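Local atomic coordinates of COG1633: Uncharacterized conserved protein (Magnetospirillum magnetotacticum, PDB entry 2OH3), a protein that binds zinc in a rubrerythrin-like four-helix bundle of the ferritin superfamily, though its cellular role is uncharacterised. Residues T5-E17 / I57-L69. Sequence-based numbering, arbitrary orientation. Where two conformers were deposited one is given.
With IMD (imidazole), chain C.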
ATOM      1  N   THR A   5      12.551 -18.062  -9.174  1.00 38.42           N
ATOM      2  CA  THR A   5      12.510 -18.311 -10.613  1.00 37.24           C
ATOM      3  C   THR A   5      12.540 -17.010 -11.395  1.00 36.75           C
ATOM      4  O   THR A   5      12.213 -15.955 -10.867  1.00 35.78           O
ATOM      5  CB  THR A   5      11.274 -19.129 -11.084  1.00 37.79           C
ATOM      6  OG1 THR A   5      10.075 -18.369 -10.934  1.00 37.23           O
ATOM      7  CG2 THR A   5      11.151 -20.502 -10.355  1.00 38.33           C
ATOM      8  N   LEU A   6      12.887 -17.076 -12.678  1.00 35.60           N
ATOM      9  CA  LEU A   6      12.927 -15.870 -13.481  1.00 34.84           C
ATOM     10  C   LEU A   6      11.537 -15.235 -13.638  1.00 33.56           C
ATOM     11  O   LEU A   6      11.422 -14.024 -13.674  1.00 31.40           O
ATOM     12  CB  LEU A   6      13.544 -16.148 -14.864  1.00 34.81           C
ATOM     13  CG  LEU A   6      13.753 -14.907 -15.756  1.00 35.59           C
ATOM     14  CD1 LEU A   6      14.687 -13.873 -15.145  1.00 34.35           C
ATOM     15  CD2 LEU A   6      14.293 -15.367 -17.133  1.00 35.52           C
ATOM     16  N   ALA A   7      10.493 -16.046 -13.755  1.00 33.41           N
ATOM     17  CA  ALA A   7       9.104 -15.514 -13.835  1.00 34.07           C
ATOM     18  C   ALA A   7       8.737 -14.739 -12.590  1.00 34.93           C
ATOM     19  O   ALA A   7       8.170 -13.634 -12.663  1.00 34.68           O
ATOM     20  CB  ALA A   7       8.101 -16.629 -14.037  1.00 34.66           C
ATOM     21  N   GLU A   8       9.057 -15.353 -11.451  1.00 35.20           N
ATOM     22  CA  GLU A   8       8.849 -14.750 -10.154  1.00 36.41           C
ATOM     23  C   GLU A   8       9.664 -13.482 -10.001  1.00 36.11           C
ATOM     24  O   GLU A   8       9.131 -12.485  -9.524  1.00 35.82           O
ATOM     25  CB  GLU A   8       9.197 -15.728  -9.031  1.00 36.38           C
ATOM     26  CG  GLU A   8       8.198 -16.844  -8.894  1.00 37.80           C
ATOM     27  CD  GLU A   8       8.643 -17.910  -7.908  1.00 41.97           C
ATOM     28  OE1 GLU A   8       9.857 -18.154  -7.749  1.00 42.48           O
ATOM     29  OE2 GLU A   8       7.755 -18.504  -7.278  1.00 46.94           O
ATOM     30  N   PHE A   9      10.931 -13.517 -10.417  1.00 36.55           N
ATOM     31  CA  PHE A   9      11.794 -12.329 -10.344  1.00 36.98           C
ATOM     32  C   PHE A   9      11.253 -11.168 -11.198  1.00 37.64           C
ATOM     33  O   PHE A   9      11.128 -10.037 -10.715  1.00 38.53           O
ATOM     34  CB  PHE A   9      13.225 -12.666 -10.734  1.00 37.29           C
ATOM     35  CG  PHE A   9      14.178 -11.483 -10.678  1.00 36.54           C
ATOM     36  CD1 PHE A   9      14.775 -11.110  -9.496  1.00 35.70           C
ATOM     37  CD2 PHE A   9      14.466 -10.749 -11.821  1.00 36.86           C
ATOM     38  CE1 PHE A   9      15.638 -10.046  -9.448  1.00 34.53           C
ATOM     39  CE2 PHE A   9      15.306  -9.669 -11.769  1.00 35.75           C
ATOM     40  CZ  PHE A   9      15.904  -9.330 -10.608  1.00 37.14           C
ATOM     41  N   LEU A  10      10.906 -11.458 -12.451  1.00 37.10           N
ATOM     42  CA  LEU A  10      10.378 -10.439 -13.337  1.00 36.90           C
ATOM     43  C   LEU A  10       9.042  -9.877 -12.812  1.00 36.61           C
ATOM     44  O   LEU A  10       8.812  -8.680 -12.914  1.00 37.96           O
ATOM     45  CB  LEU A  10      10.241 -10.978 -14.749  1.00 36.65           C
ATOM     46  CG  LEU A  10      11.601 -11.333 -15.398  1.00 35.59           C
ATOM     47  CD1 LEU A  10      11.347 -11.892 -16.780  1.00 34.90           C
ATOM     48  CD2 LEU A  10      12.554 -10.121 -15.436  1.00 36.04           C
ATOM     49  N   ALA A  11       8.208 -10.710 -12.207  1.00 36.46           N
ATOM     50  CA  ALA A  11       6.962 -10.247 -11.575  1.00 36.45           C
ATOM     51  C   ALA A  11       7.255  -9.296 -10.449  1.00 37.59           C
ATOM     52  O   ALA A  11       6.581  -8.260 -10.306  1.00 36.78           O
ATOM     53  CB  ALA A  11       6.100 -11.430 -11.080  1.00 36.67           C
ATOM     54  N   HIS A  12       8.265  -9.619  -9.648  1.00 38.44           N
ATOM     55  CA  HIS A  12       8.678  -8.727  -8.583  1.00 38.72           C
ATOM     56  C   HIS A  12       9.191  -7.403  -9.154  1.00 38.52           C
ATOM     57  O   HIS A  12       8.748  -6.311  -8.791  1.00 39.04           O
ATOM     58  CB  HIS A  12       9.742  -9.369  -7.701  1.00 38.61           C
ATOM     59  CG  HIS A  12       9.188 -10.159  -6.563  1.00 40.67           C
ATOM     60  ND1 HIS A  12       8.755 -11.468  -6.697  1.00 43.61           N
ATOM     61  CD2 HIS A  12       9.029  -9.844  -5.253  1.00 42.08           C
ATOM     62  CE1 HIS A  12       8.339 -11.916  -5.525  1.00 42.68           C
ATOM     63  NE2 HIS A  12       8.490 -10.950  -4.636  1.00 42.53           N
ATOM     64  N   ALA A  13      10.110  -7.488 -10.086  1.00 38.85           N
ATOM     65  CA  ALA A  13      10.667  -6.298 -10.676  1.00 37.77           C
ATOM     66  C   ALA A  13       9.619  -5.371 -11.295  1.00 38.58           C
ATOM     67  O   ALA A  13       9.680  -4.155 -11.091  1.00 38.70           O
ATOM     68  CB  ALA A  13      11.750  -6.685 -11.688  1.00 38.66           C
ATOM     69  N   ILE A  14       8.655  -5.910 -12.044  1.00 38.15           N
ATOM     70  CA  ILE A  14       7.616  -5.089 -12.646  1.00 39.01           C
ATOM     71  C   ILE A  14       6.777  -4.410 -11.562  1.00 38.48           C
ATOM     72  O   ILE A  14       6.397  -3.245 -11.664  1.00 38.47           O
ATOM     73  CB  ILE A  14       6.667  -5.913 -13.535  1.00 39.28           C
ATOM     74  CG1 ILE A  14       7.392  -6.344 -14.784  1.00 41.91           C
ATOM     75  CG2 ILE A  14       5.481  -5.082 -13.973  1.00 43.04           C
ATOM     76  CD1 ILE A  14       6.592  -7.320 -15.645  1.00 43.65           C
ATOM     77  N   ALA A  15       6.441  -5.169 -10.549  1.00 38.28           N
ATOM     78  CA  ALA A  15       5.568  -4.661  -9.519  1.00 38.88           C
ATOM     79  C   ALA A  15       6.277  -3.575  -8.752  1.00 38.80           C
ATOM     80  O   ALA A  15       5.656  -2.570  -8.405  1.00 38.35           O
ATOM     81  CB  ALA A  15       5.094  -5.784  -8.620  1.00 39.21           C
ATOM     82  N   LEU A  16       7.559  -3.774  -8.481  1.00 39.92           N
ATOM     83  CA  LEU A  16       8.369  -2.792  -7.749  1.00 41.33           C
ATOM     84  C   LEU A  16       8.442  -1.483  -8.500  1.00 41.90           C
ATOM     85  O   LEU A  16       8.371  -0.423  -7.894  1.00 41.18           O
ATOM     86  CB  LEU A  16       9.797  -3.291  -7.454  1.00 41.98           C
ATOM     87  CG  LEU A  16       9.929  -4.357  -6.341  1.00 45.14           C
ATOM     88  CD1 LEU A  16      11.318  -5.040  -6.307  1.00 44.50           C
ATOM     89  CD2 LEU A  16       9.579  -3.806  -4.940  1.00 47.47           C
ATOM     90  N   GLU A  17       8.561  -1.565  -9.823  1.00 42.60           N
ATOM     91  CA  GLU A  17       8.626  -0.401 -10.701  1.00 42.64           C
ATOM     92  C   GLU A  17       7.293   0.293 -10.933  1.00 43.03           C
ATOM     93  O   GLU A  17       7.232   1.512 -10.931  1.00 43.68           O
ATOM     94  CB  GLU A  17       9.220  -0.800 -12.065  1.00 42.79           C
ATOM     95  CG  GLU A  17      10.722  -1.105 -11.985  1.00 43.40           C
ATOM     96  CD  GLU A  17      11.519   0.105 -11.450  1.00 47.73           C
ATOM     97  OE1 GLU A  17      10.908   1.203 -11.399  1.00 47.61           O
ATOM     98  OE2 GLU A  17      12.707  -0.031 -11.050  1.00 48.61           O
ATOM     99  N   ILE A  57      11.663  -4.255 -18.307  1.00 39.33           N
ATOM    100  CA  ILE A  57      11.255  -5.467 -17.617  1.00 39.86           C
ATOM    101  C   ILE A  57      10.020  -6.072 -18.289  1.00 39.08           C
ATOM    102  O   ILE A  57       9.922  -7.288 -18.421  1.00 38.95           O
ATOM    103  CB  ILE A  57      11.040  -5.211 -16.102  1.00 40.88           C
ATOM    104  CG1 ILE A  57      12.334  -4.728 -15.488  1.00 41.39           C
ATOM    105  CG2 ILE A  57      10.615  -6.477 -15.391  1.00 41.60           C
ATOM    106  CD1 ILE A  57      12.146  -3.991 -14.205  1.00 45.16           C
ATOM    107  N   LYS A  58       9.106  -5.225 -18.757  1.00 37.69           N
ATOM    108  CA  LYS A  58       7.906  -5.688 -19.457  1.00 37.68           C
ATOM    109  C   LYS A  58       8.229  -6.407 -20.774  1.00 36.20           C
ATOM    110  O   LYS A  58       7.584  -7.414 -21.118  1.00 35.82           O
ATOM    111  CB  LYS A  58       6.949  -4.529 -19.705  1.00 37.35           C
ATOM    112  CG  LYS A  58       6.187  -4.147 -18.415  1.00 39.41           C
ATOM    113  CD  LYS A  58       5.454  -2.788 -18.519  1.00 40.34           C
ATOM    114  CE  LYS A  58       4.828  -2.374 -17.170  1.00 42.24           C
ATOM    115  NZ  LYS A  58       4.033  -1.117 -17.323  1.00 45.47           N
ATOM    116  N   GLN A  59       9.220  -5.889 -21.503  1.00 35.10           N
ATOM    117  CA  GLN A  59       9.684  -6.553 -22.713  0.50 35.26           C
ATOM    118  C   GLN A  59      10.225  -7.945 -22.358  1.00 34.59           C
ATOM    119  O   GLN A  59       9.856  -8.920 -22.980  1.00 33.81           O
ATOM    120  CB  GLN A  59      10.695  -5.694 -23.478  0.50 35.16           C
ATOM    121  CG  GLN A  59      10.029  -4.759 -24.500  0.50 38.42           C
ATOM    122  CD  GLN A  59       9.601  -5.474 -25.780  0.50 41.03           C
ATOM    123  OE1 GLN A  59       8.411  -5.523 -26.113  0.50 45.37           O
ATOM    124  NE2 GLN A  59      10.569  -6.038 -26.504  0.50 43.06           N
ATOM    125  N   ARG A  60      11.041  -8.048 -21.321  1.00 34.39           N
ATOM    126  CA  ARG A  60      11.549  -9.363 -20.886  1.00 34.77           C
ATOM    127  C   ARG A  60      10.428 -10.369 -20.537  1.00 35.99           C
ATOM    128  O   ARG A  60      10.490 -11.579 -20.864  1.00 35.77           O
ATOM    129  CB  ARG A  60      12.475  -9.193 -19.663  1.00 34.91           C
ATOM    130  CG  ARG A  60      13.699  -8.376 -19.922  1.00 32.71           C
ATOM    131  CD  ARG A  60      14.608  -8.338 -18.675  1.00 35.69           C
ATOM    132  NE  ARG A  60      15.752  -7.460 -18.931  1.00 34.23           N
ATOM    133  CZ  ARG A  60      16.809  -7.783 -19.658  1.00 37.17           C
ATOM    134  NH1 ARG A  60      16.926  -8.996 -20.195  1.00 37.02           N
ATOM    135  NH2 ARG A  60      17.771  -6.897 -19.849  1.00 37.78           N
ATOM    136  N   SER A  61       9.376  -9.845 -19.915  1.00 36.14           N
ATOM    137  CA  SER A  61       8.371 -10.687 -19.290  0.50 35.84           C
ATOM    138  C   SER A  61       7.353 -11.217 -20.267  1.00 35.79           C
ATOM    139  O   SER A  61       6.588 -12.111 -19.903  1.00 35.40           O
ATOM    140  CB  SER A  61       7.662  -9.933 -18.172  0.50 36.16           C
ATOM    141  OG  SER A  61       6.957  -8.844 -18.718  0.50 36.42           O
ATOM    142  N   ARG A  62       7.355 -10.700 -21.498  1.00 35.99           N
ATOM    143  CA  ARG A  62       6.479 -11.221 -22.535  1.00 37.28           C
ATOM    144  C   ARG A  62       6.741 -12.702 -22.798  1.00 37.99           C
ATOM    145  O   ARG A  62       5.892 -13.408 -23.279  1.00 38.79           O
ATOM    146  CB  ARG A  62       6.698 -10.483 -23.846  1.00 37.21           C
ATOM    147  CG  ARG A  62       6.280  -9.049 -23.880  1.00 38.15           C
ATOM    148  CD  ARG A  62       6.844  -8.349 -25.140  1.00 38.60           C
ATOM    149  NE  ARG A  62       6.401  -8.968 -26.389  1.00 40.58           N
ATOM    150  N   ALA A  63       7.950 -13.164 -22.514  1.00 39.15           N
ATOM    151  CA  ALA A  63       8.300 -14.570 -22.744  1.00 40.02           C
ATOM    152  C   ALA A  63       7.686 -15.495 -21.711  1.00 40.73           C
ATOM    153  O   ALA A  63       7.714 -16.702 -21.887  1.00 40.93           O
ATOM    154  CB  ALA A  63       9.795 -14.736 -22.717  1.00 40.21           C
ATOM    155  N   LEU A  64       7.160 -14.948 -20.618  1.00 41.01           N
ATOM    156  CA  LEU A  64       6.785 -15.790 -19.507  1.00 41.15           C
ATOM    157  C   LEU A  64       5.389 -15.532 -18.947  1.00 40.48           C
ATOM    158  O   LEU A  64       4.888 -14.424 -18.978  1.00 39.31           O
ATOM    159  CB  LEU A  64       7.826 -15.641 -18.412  1.00 41.49           C
ATOM    160  CG  LEU A  64       9.280 -15.991 -18.779  1.00 43.50           C
ATOM    161  CD1 LEU A  64      10.225 -15.669 -17.620  1.00 45.05           C
ATOM    162  CD2 LEU A  64       9.439 -17.439 -19.159  1.00 45.58           C
ATOM    163  N   GLU A  65       4.782 -16.585 -18.416  1.00 40.47           N
ATOM    164  CA  GLU A  65       3.571 -16.446 -17.636  1.00 40.92           C
ATOM    165  C   GLU A  65       3.997 -15.986 -16.248  1.00 39.96           C
ATOM    166  O   GLU A  65       4.718 -16.710 -15.546  1.00 39.64           O
ATOM    167  CB  GLU A  65       2.844 -17.777 -17.557  1.00 41.24           C
ATOM    168  CG  GLU A  65       1.394 -17.635 -17.213  1.00 45.15           C
ATOM    169  CD  GLU A  65       0.797 -18.928 -16.717  1.00 49.20           C
ATOM    170  OE1 GLU A  65       1.224 -20.018 -17.179  1.00 51.25           O
ATOM    171  OE2 GLU A  65      -0.100 -18.836 -15.850  1.00 53.59           O
ATOM    172  N   LEU A  66       3.586 -14.783 -15.857  1.00 39.78           N
ATOM    173  CA  LEU A  66       4.041 -14.230 -14.578  1.00 39.40           C
ATOM    174  C   LEU A  66       3.052 -14.561 -13.463  1.00 39.71           C
ATOM    175  O   LEU A  66       1.852 -14.565 -13.701  1.00 38.37           O
ATOM    176  CB  LEU A  66       4.214 -12.718 -14.685  1.00 40.10           C
ATOM    177  CG  LEU A  66       5.274 -12.127 -15.621  1.00 40.10           C
ATOM    178  CD1 LEU A  66       5.405 -10.629 -15.382  1.00 40.78           C
ATOM    179  CD2 LEU A  66       6.644 -12.774 -15.487  1.00 41.29           C
ATOM    180  N   PRO A  67       3.548 -14.843 -12.235  1.00 40.02           N
ATOM    181  CA  PRO A  67       2.610 -15.016 -11.138  1.00 40.71           C
ATOM    182  C   PRO A  67       2.090 -13.672 -10.677  1.00 41.55           C
ATOM    183  O   PRO A  67       2.795 -12.661 -10.762  1.00 41.32           O
ATOM    184  CB  PRO A  67       3.452 -15.706 -10.047  1.00 40.86           C
ATOM    185  CG  PRO A  67       4.858 -15.299 -10.317  1.00 40.61           C
ATOM    186  CD  PRO A  67       4.953 -15.016 -11.807  1.00 40.12           C
ATOM    187  N   LYS A  68       0.842 -13.668 -10.241  1.00 42.39           N
ATOM    188  CA  LYS A  68       0.243 -12.525  -9.573  1.00 42.84           C
ATOM    189  C   LYS A  68       0.809 -12.518  -8.149  1.00 42.17           C
ATOM    190  O   LYS A  68       0.759 -13.528  -7.451  1.00 43.17           O
ATOM    191  CB  LYS A  68      -1.296 -12.665  -9.559  1.00 43.37           C
ATOM    192  CG  LYS A  68      -2.042 -11.546  -8.812  1.00 44.84           C
ATOM    193  CD  LYS A  68      -3.559 -11.731  -8.878  1.00 44.76           C
ATOM    194  N   LEU A  69       1.378 -11.388  -7.753  1.00 40.67           N
ATOM    195  CA  LEU A  69       1.977 -11.190  -6.437  1.00 39.64           C
ATOM    196  C   LEU A  69       0.979 -10.566  -5.480  1.00 38.45           C
ATOM    197  O   LEU A  69       0.042  -9.889  -5.903  1.00 38.74           O
ATOM    198  CB  LEU A  69       3.147 -10.212  -6.547  1.00 39.92           C
ATOM    199  CG  LEU A  69       4.286 -10.588  -7.465  1.00 40.05           C
ATOM    200  CD1 LEU A  69       5.393  -9.589  -7.223  1.00 41.25           C
ATOM    201  CD2 LEU A  69       4.755 -11.996  -7.187  1.00 43.00           C
TER
HETATM  202  N1  IMD C 301      13.931   3.605  -8.402  1.00 30.99           N
HETATM  203  C2  IMD C 301      13.568   2.494  -9.046  1.00 30.37           C
HETATM  204  N3  IMD C 301      12.496   2.827  -9.858  1.00 31.56           N
HETATM  205  C4  IMD C 301      12.217   4.118  -9.700  1.00 29.30           C
HETATM  206  C5  IMD C 301      13.117   4.614  -8.798  1.00 28.69           C
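Ile57 pushes into helix 6-17 as a knob, its hole formed by Leu10, Ala13, Ile14 and Glu17. From Ile57 CB, which lies 4.0 Å from Ile14 CG1, the side chain forks. With CG1 beside the backbone N (chi1 -60°), the CG2 methyl is left anti to it, and Ile57 CG2 presses on that same Ile14 CG1 at 3.3 Å, a tight carbon pair, and also touches Leu10 CD2; the CG1 branch runs on to Ile57 CD1, which ends 3.7 Å from Ala13 CB and near Glu17 CG. A beta-branched residue suits this place, since its two branches fill two directions at once, and the small Ala13 lets the tip in close. The two helix segments run nearly antiparallel, at 151°, as expected for consecutive helices of the ferritin-like four-helix bundle. Glu17 continues this face toward the zinc region, where its OE1 accepts from an imidazole and its OE2 from His53. Beyond Ser61 the chain turns back across helix 6-17: Leu66 CD1 meets Ile14 CD1 at 3.5 Å, and Pro67 CD lies 3.8 Å from Ala11 CB, a methyl small enough to let it in, and against Ala7 O, which the short Ala7 side chain does not screen. Leu69 CD1 then sits over the centre of the His12 ring, a CH-pi contact 3.9 Å from the centroid, while His12 ND1 donates in the ring plane to Glu8 O. At His12, an alanine would remove both ring and donor, and would probably leave Leu69 CD1 without its aromatic face.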